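CRISPR-associated protein, Cse1 family (Acidimicrobium ferrooxidans, PDB 4H3T) probably serves as the large Cse1 subunit of a type I-E CRISPR Cascade complex, which recognises and captures invading DNA. Local coordinates at residues A[405-411]-A[528-532]. The protein carries 1 engineered substitution. Residues are numbered along the deposited sequence; the frame is centred on the assembly and turned at random.
Sequences AVTFAAH and ARNEF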
# COMPACT_ATOMS: atom_id res chain seq x y z
N ALA A 405 -3.19 -22.58 -4.64
CA ALA A 405 -4.56 -22.26 -5.10
C ALA A 405 -4.52 -21.13 -6.12
O ALA A 405 -5.30 -21.14 -7.08
CB ALA A 405 -5.45 -21.88 -3.92
N VAL A 406 -3.62 -20.17 -5.91
CA VAL A 406 -3.41 -19.07 -6.86
C VAL A 406 -2.83 -19.66 -8.18
O VAL A 406 -3.28 -19.33 -9.25
CB VAL A 406 -2.47 -17.96 -6.28
CG1 VAL A 406 -2.17 -16.90 -7.34
CG2 VAL A 406 -3.12 -17.30 -5.08
N THR A 407 -1.85 -20.55 -8.06
CA THR A 407 -1.23 -21.23 -9.23
C THR A 407 -2.28 -22.02 -10.04
O THR A 407 -2.25 -21.99 -11.27
CB THR A 407 -0.12 -22.17 -8.80
OG1 THR A 407 0.83 -21.42 -8.05
CG2 THR A 407 0.56 -22.86 -10.00
N PHE A 408 -3.18 -22.72 -9.36
CA PHE A 408 -4.24 -23.45 -10.03
C PHE A 408 -5.17 -22.49 -10.77
O PHE A 408 -5.53 -22.76 -11.93
CB PHE A 408 -5.02 -24.36 -9.06
CG PHE A 408 -6.01 -25.23 -9.79
CD1 PHE A 408 -5.59 -26.07 -10.81
CD2 PHE A 408 -7.37 -25.14 -9.55
CE1 PHE A 408 -6.51 -26.80 -11.55
CE2 PHE A 408 -8.27 -25.98 -10.19
CZ PHE A 408 -7.84 -26.76 -11.22
N ALA A 409 -5.56 -21.39 -10.15
CA ALA A 409 -6.38 -20.37 -10.84
C ALA A 409 -5.66 -19.88 -12.14
O ALA A 409 -6.31 -19.69 -13.17
CB ALA A 409 -6.67 -19.20 -9.93
N ALA A 410 -4.37 -19.58 -12.04
CA ALA A 410 -3.55 -19.13 -13.18
C ALA A 410 -3.49 -20.22 -14.30
O ALA A 410 -3.65 -19.88 -15.46
CB ALA A 410 -2.15 -18.73 -12.73
N HIS A 411 -3.42 -21.50 -13.94
CA HIS A 411 -3.43 -22.55 -14.93
C HIS A 411 -4.80 -22.68 -15.54
O HIS A 411 -4.87 -22.92 -16.73
CB HIS A 411 -3.00 -23.93 -14.36
CG HIS A 411 -1.54 -24.02 -14.04
ND1 HIS A 411 -1.09 -24.76 -12.98
CD2 HIS A 411 -0.48 -23.49 -14.66
CE1 HIS A 411 0.22 -24.61 -12.96
NE2 HIS A 411 0.63 -23.85 -13.95
N ALA A 528 -3.32 -29.61 -14.70
CA ALA A 528 -3.10 -28.69 -13.59
C ALA A 528 -3.81 -29.19 -12.30
O ALA A 528 -3.29 -29.06 -11.20
CB ALA A 528 -3.62 -27.32 -13.95
N ARG A 529 -5.02 -29.70 -12.46
CA ARG A 529 -5.85 -30.27 -11.39
C ARG A 529 -5.12 -31.44 -10.67
O ARG A 529 -5.12 -31.52 -9.45
CB ARG A 529 -7.15 -30.82 -11.99
CG ARG A 529 -8.41 -30.42 -11.31
CD ARG A 529 -8.77 -31.39 -10.27
NE ARG A 529 -10.19 -31.28 -9.97
CZ ARG A 529 -10.78 -31.82 -8.93
NH1 ARG A 529 -10.07 -32.53 -8.05
NH2 ARG A 529 -12.09 -31.66 -8.75
N ASN A 530 -4.45 -32.30 -11.45
CA ASN A 530 -3.71 -33.43 -10.88
C ASN A 530 -2.50 -32.91 -10.07
O ASN A 530 -2.28 -33.40 -8.98
CB ASN A 530 -3.29 -34.41 -11.99
CG ASN A 530 -2.58 -35.60 -11.45
OD1 ASN A 530 -3.14 -36.36 -10.65
ND2 ASN A 530 -1.29 -35.71 -11.75
N GLU A 531 -1.82 -31.85 -10.52
CA GLU A 531 -0.71 -31.25 -9.79
C GLU A 531 -1.19 -30.54 -8.52
O GLU A 531 -0.48 -30.53 -7.51
CB GLU A 531 0.02 -30.24 -10.72
CG GLU A 531 1.12 -29.38 -10.12
CD GLU A 531 1.51 -28.23 -11.04
OE1 GLU A 531 1.63 -27.07 -10.55
OE2 GLU A 531 1.66 -28.48 -12.26
N PHE A 532 -2.39 -29.95 -8.55
CA PHE A 532 -2.88 -29.20 -7.42
C PHE A 532 -3.54 -30.07 -6.35
O PHE A 532 -3.24 -29.92 -5.17
CB PHE A 532 -3.88 -28.12 -7.88
CG PHE A 532 -4.51 -27.31 -6.74
CD1 PHE A 532 -3.73 -26.72 -5.77
CD2 PHE A 532 -5.89 -27.17 -6.65
CE1 PHE A 532 -4.31 -25.95 -4.73
CE2 PHE A 532 -6.47 -26.43 -5.61
CZ PHE A 532 -5.67 -25.84 -4.64
O HOH W 1 -2.06 -26.47 -10.63
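Phe408 and Phe532 both hold CG anti to the backbone N (chi1 -173° and 177°), which sends both rings into the space between the two helices. The two planes lie within 12° of parallel but are slid apart, with centroids 5.2 Å distant, so ring hardly covers ring; instead Phe408 CB sits over one face of Phe532 in a CH-pi contact, 4.0 Å from the centroid. Long, flat phenylalanines suit helices whose segment axes come within 9.9 Å of each other. The far end of Phe408 runs against the opposite backbone, CE1 lying 3.4 Å from Arg529 N, while the methylene CG of Arg529 packs on CZ and its guanidinium turns off to a salt bridge with Glu492. Where the backbones draw nearer, small Ala528 admits His411, their CB atoms meeting at 3.5 Å. A water in the plane of the imidazole, at its edge, links His411 ND1 to Ala528 O, to which it donates; Glu531 OE1 approaches the same ring edge at CE1. At the other end Ala405 leaves room for the tip of Phe532, with CZ 4.0 Å from its CB. Helix 445-473 packs on segment 405-411, and helix 481-504 on Phe408, Arg529 and Phe532, as in the C-terminal four-helix bundle of Cse1 proteins.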